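Local coordinates for betaine aldehyde dehydrogenase (PDB 4QTO), which probably catalyses the NAD-dependent oxidation of betaine aldehyde to glycine betaine, as a member of the aldehyde dehydrogenase family, at residues K363-M368 against L394-T399; G304-A309 against P418-E423. All coordinates share one frame; numbering follows the deposited sequence.

Interaction 1 (K363-M368 against L394-T399); sequences KIESYM and LFFEPT
The phenyl ring of F396 meets I364, E365 and M368, three residues on one side of helix 358-373, and these apolar contacts make up most of the interface. I364 reaches the ring with its branch methyl CG2, which lies over one face, 3.8 Å from the ring centroid and 16° off the normal, a CH-pi contact displaced toward the rim beside F396 CE2. M368 comes from the edge instead: its CG sits near the ring plane, 3.8 Å from F396 CZ. A bend at chi2 (-58°) places the thioether beside the ring, where SD makes a Met-aromatic contact at 5.4 Å from the F396 centroid, again at the edge. With CG anti to the backbone N (chi1 -166°), F396 projects from its extended loop toward the helix. In the aldehyde dehydrogenase fold this loop leads from strand 377-380 into strand 399-402, so the ring fastens the approach to an inner strand of the seven-stranded sheet to a helix packed beside it. Where that strand begins, T399 CG2 is a looser neighbour, 4.0 Å from M368 SD, while V419 of strand 419-425 touches both residues. T399 OG1 turns back to the carbonyl of E397, 2.7 Å from its O and well above the carbonyl plane, and is also hydrogen-bonded to G382 N. The more open side is at E365. Its CG approaches the ring obliquely, 3.5 Å from F396 CE1, but the extended chain carries the partly exposed carboxylate onward to a salt bridge with R384.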
# COMPACT_ATOMS: atom_id res chain seq x y z
N LYS A 363 13.04 27.33 -35.50
CA LYS A 363 12.69 25.93 -35.63
C LYS A 363 11.20 25.78 -35.98
O LYS A 363 10.82 24.99 -36.85
CB LYS A 363 12.99 25.18 -34.33
CG LYS A 363 12.88 23.67 -34.48
CD LYS A 363 12.89 22.95 -33.13
CE LYS A 363 14.07 23.30 -32.24
NZ LYS A 363 15.38 22.95 -32.84
N ILE A 364 10.35 26.56 -35.31
CA ILE A 364 8.92 26.52 -35.57
C ILE A 364 8.68 26.94 -37.03
O ILE A 364 7.92 26.31 -37.78
CB ILE A 364 8.15 27.46 -34.62
CG1 ILE A 364 8.27 26.94 -33.18
CG2 ILE A 364 6.70 27.55 -35.05
CD1 ILE A 364 7.88 27.95 -32.12
N GLU A 365 9.34 28.01 -37.44
CA GLU A 365 9.22 28.49 -38.82
C GLU A 365 9.61 27.44 -39.85
O GLU A 365 8.93 27.27 -40.89
CB GLU A 365 10.07 29.74 -39.06
CG GLU A 365 9.45 30.91 -38.34
CD GLU A 365 10.26 32.20 -38.42
OE1 GLU A 365 11.51 32.19 -38.39
OE2 GLU A 365 9.58 33.24 -38.40
N SER A 366 10.69 26.71 -39.57
CA SER A 366 11.12 25.69 -40.49
C SER A 366 10.07 24.59 -40.65
O SER A 366 9.96 23.96 -41.70
CB SER A 366 12.47 25.08 -40.06
OG SER A 366 12.32 24.27 -38.90
N TYR A 367 9.31 24.32 -39.58
CA TYR A 367 8.26 23.32 -39.67
C TYR A 367 7.12 23.71 -40.61
O TYR A 367 6.46 22.84 -41.17
CB TYR A 367 7.73 22.94 -38.28
CG TYR A 367 8.49 21.81 -37.67
CD1 TYR A 367 8.34 20.51 -38.19
CD2 TYR A 367 9.29 21.98 -36.55
CE1 TYR A 367 9.01 19.43 -37.63
CE2 TYR A 367 9.97 20.90 -35.98
CZ TYR A 367 9.82 19.63 -36.52
OH TYR A 367 10.50 18.56 -35.94
N MET A 368 6.89 25.01 -40.76
CA MET A 368 5.83 25.46 -41.65
C MET A 368 6.17 25.05 -43.09
O MET A 368 5.31 24.60 -43.83
CB MET A 368 5.62 26.96 -41.53
CG MET A 368 5.23 27.47 -40.15
SD MET A 368 3.72 26.76 -39.49
CE MET A 368 4.37 25.39 -38.56
N LEU A 394 9.67 37.96 -29.84
CA LEU A 394 9.75 36.67 -30.49
C LEU A 394 8.38 36.04 -30.68
O LEU A 394 8.12 34.91 -30.26
CB LEU A 394 10.66 35.76 -29.66
CG LEU A 394 12.12 36.23 -29.57
CD1 LEU A 394 12.84 35.51 -28.47
CD2 LEU A 394 12.82 35.98 -30.89
N PHE A 395 7.49 36.77 -31.33
CA PHE A 395 6.14 36.30 -31.57
C PHE A 395 6.00 35.42 -32.81
O PHE A 395 6.74 35.55 -33.81
CB PHE A 395 5.16 37.46 -31.62
CG PHE A 395 4.96 38.12 -30.30
CD1 PHE A 395 3.99 37.63 -29.42
CD2 PHE A 395 5.75 39.18 -29.91
CE1 PHE A 395 3.81 38.22 -28.18
CE2 PHE A 395 5.58 39.75 -28.67
CZ PHE A 395 4.59 39.28 -27.82
N PHE A 396 5.06 34.49 -32.70
CA PHE A 396 4.71 33.62 -33.81
C PHE A 396 3.19 33.44 -33.73
O PHE A 396 2.66 33.20 -32.64
CB PHE A 396 5.45 32.29 -33.78
CG PHE A 396 5.34 31.54 -35.07
CD1 PHE A 396 6.23 31.81 -36.10
CD2 PHE A 396 4.36 30.62 -35.26
CE1 PHE A 396 6.12 31.16 -37.32
CE2 PHE A 396 4.25 29.95 -36.47
CZ PHE A 396 5.12 30.22 -37.49
N GLU A 397 2.51 33.60 -34.86
CA GLU A 397 1.06 33.55 -34.85
C GLU A 397 0.51 32.18 -34.48
O GLU A 397 1.07 31.16 -34.87
CB GLU A 397 0.51 33.91 -36.21
CG GLU A 397 0.71 35.37 -36.61
CD GLU A 397 0.30 35.64 -38.06
OE1 GLU A 397 0.19 34.70 -38.90
OE2 GLU A 397 0.18 36.84 -38.38
N PRO A 398 -0.62 32.15 -33.75
CA PRO A 398 -1.25 30.85 -33.49
C PRO A 398 -1.68 30.28 -34.82
O PRO A 398 -2.25 30.99 -35.68
CB PRO A 398 -2.40 31.17 -32.55
CG PRO A 398 -2.65 32.62 -32.73
CD PRO A 398 -1.33 33.25 -33.09
N THR A 399 -1.42 28.99 -34.99
CA THR A 399 -1.53 28.36 -36.29
C THR A 399 -2.34 27.07 -36.27
O THR A 399 -2.25 26.29 -35.30
CB THR A 399 -0.08 28.02 -36.74
OG1 THR A 399 0.71 29.22 -36.74
CG2 THR A 399 -0.02 27.37 -38.10

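Interaction 2 (G304-A309 against P418-E423); sequences GGYFHA and PVVTVE
The C-terminal end of helix 294-306 packs against the start of strand 419-425, the strand flanked by 399-402 and 318-322, with G305 and Y306 meeting P418 and V420. G305 CA lies 3.6 Å from V420 CG1, the methyl resting directly on the helix backbone at a residue with no side chain; V420 holds CG1 anti to its own carbonyl carbon (chi1 -54°), which turns it to the glycine. The Y306 ring extends along the strand start. P418 O lies in the ring plane at its edge, 3.4 Å from Y306 CE1, and P418 CB is 4.0 Å from CD1 of the same ring. Farther out, the phenol oxygen passes V420 CG2 at 3.5 Å, the two side chains crossing at about a right angle, and bonds to the backbone O of T399 on strand 399-402. In this aldehyde dehydrogenase fold the helix end thus spans two adjacent parallel strands. A water 2.8 Å from G305 O and 2.9 Å from V419 O bridges the two carbonyls. Past the helix, A309 O rests against the P418 ring, 3.1 Å from its CD; the proline nitrogen has no hydrogen to offer it. F518 of the second subunit packs on Y306 and meets the ring of F307.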
# COMPACT_ATOMS: atom_id res chain seq x y z
N GLY A 304 -5.67 23.66 -25.26
CA GLY A 304 -4.66 22.67 -25.51
C GLY A 304 -3.58 23.11 -26.46
O GLY A 304 -2.39 22.81 -26.25
N GLY A 305 -3.95 23.86 -27.50
CA GLY A 305 -2.97 24.24 -28.47
C GLY A 305 -2.09 25.43 -28.14
O GLY A 305 -0.93 25.47 -28.54
N TYR A 306 -2.63 26.39 -27.38
CA TYR A 306 -2.03 27.74 -27.31
C TYR A 306 -1.64 28.32 -25.96
O TYR A 306 -1.04 29.40 -25.92
CB TYR A 306 -2.91 28.72 -28.12
CG TYR A 306 -3.23 28.18 -29.51
CD1 TYR A 306 -2.23 28.04 -30.48
CD2 TYR A 306 -4.53 27.86 -29.86
CE1 TYR A 306 -2.51 27.54 -31.72
CE2 TYR A 306 -4.83 27.35 -31.13
CZ TYR A 306 -3.82 27.19 -32.05
OH TYR A 306 -4.13 26.67 -33.30
N PHE A 307 -1.98 27.66 -24.87
CA PHE A 307 -1.41 28.11 -23.60
C PHE A 307 0.12 28.06 -23.73
O PHE A 307 0.68 27.14 -24.34
CB PHE A 307 -1.93 27.30 -22.41
CG PHE A 307 -3.16 27.88 -21.79
CD1 PHE A 307 -3.09 29.10 -21.10
CD2 PHE A 307 -4.35 27.23 -21.83
CE1 PHE A 307 -4.21 29.66 -20.52
CE2 PHE A 307 -5.49 27.78 -21.24
CZ PHE A 307 -5.41 28.99 -20.60
N HIS A 308 0.79 29.09 -23.18
CA HIS A 308 2.25 29.29 -23.27
C HIS A 308 2.75 29.16 -24.70
O HIS A 308 3.82 28.60 -24.97
CB HIS A 308 3.04 28.32 -22.38
CG HIS A 308 4.40 28.81 -21.98
ND1 HIS A 308 5.00 29.93 -22.51
CD2 HIS A 308 5.31 28.27 -21.14
CE1 HIS A 308 6.19 30.08 -21.98
NE2 HIS A 308 6.40 29.09 -21.14
N ALA A 309 1.95 29.67 -25.64
CA ALA A 309 2.29 29.58 -27.07
C ALA A 309 2.59 28.15 -27.52
O ALA A 309 3.42 27.93 -28.41
CB ALA A 309 3.42 30.55 -27.43
N PRO A 418 3.06 27.35 -31.16
CA PRO A 418 1.61 27.63 -31.14
C PRO A 418 0.98 27.12 -32.41
O PRO A 418 0.53 27.89 -33.27
CB PRO A 418 1.55 29.14 -31.02
CG PRO A 418 2.80 29.61 -31.68
CD PRO A 418 3.85 28.57 -31.43
N VAL A 419 1.00 25.80 -32.54
CA VAL A 419 0.59 25.13 -33.77
C VAL A 419 -0.13 23.84 -33.43
O VAL A 419 0.35 23.06 -32.58
CB VAL A 419 1.85 24.71 -34.56
CG1 VAL A 419 1.50 23.98 -35.85
CG2 VAL A 419 2.76 25.91 -34.86
N VAL A 420 -1.25 23.62 -34.09
CA VAL A 420 -1.98 22.35 -33.99
C VAL A 420 -2.23 21.82 -35.39
O VAL A 420 -2.31 22.58 -36.35
CB VAL A 420 -3.35 22.48 -33.27
CG1 VAL A 420 -3.16 23.12 -31.89
CG2 VAL A 420 -4.36 23.29 -34.06
N THR A 421 -2.31 20.49 -35.51
CA THR A 421 -2.72 19.82 -36.74
C THR A 421 -4.11 19.25 -36.48
O THR A 421 -4.45 18.98 -35.32
CB THR A 421 -1.78 18.65 -37.15
OG1 THR A 421 -1.62 17.73 -36.05
CG2 THR A 421 -0.43 19.17 -37.57
N VAL A 422 -4.88 19.05 -37.53
CA VAL A 422 -6.21 18.48 -37.43
C VAL A 422 -6.32 17.30 -38.40
O VAL A 422 -6.12 17.48 -39.62
CB VAL A 422 -7.33 19.52 -37.75
CG1 VAL A 422 -8.70 18.90 -37.51
CG2 VAL A 422 -7.18 20.77 -36.87
N GLU A 423 -6.68 16.14 -37.87
CA GLU A 423 -6.90 14.93 -38.66
C GLU A 423 -8.29 14.44 -38.36
O GLU A 423 -8.76 14.58 -37.22
CB GLU A 423 -5.96 13.80 -38.24
CG GLU A 423 -4.51 13.95 -38.67
CD GLU A 423 -3.61 13.08 -37.82
OE1 GLU A 423 -3.33 11.92 -38.20
OE2 GLU A 423 -3.31 13.52 -36.69
O HOH W 1 0.16 23.16 -29.70

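How the interactions relate
Both contacts are buried, and they adjoin at the parallel strands 399-402 and 419-425, interaction 1 being nested in sequence within the loop closed by interaction 2. T399 joins them through its backbone: its N probably hydrogen-bonds to P418 O, at 2.8 Å, while P398 packs on the Y306 ring. Their chemistry differs with position. Interaction 1 anchors a loop to a helix through one aromatic ring among aliphatic groups and a thioether, and has a partly exposed charged margin. Interaction 2 sets a helix end directly against a strand, using a glycine, a tyrosine edge and a bridging water, and is the one that borders another subunit.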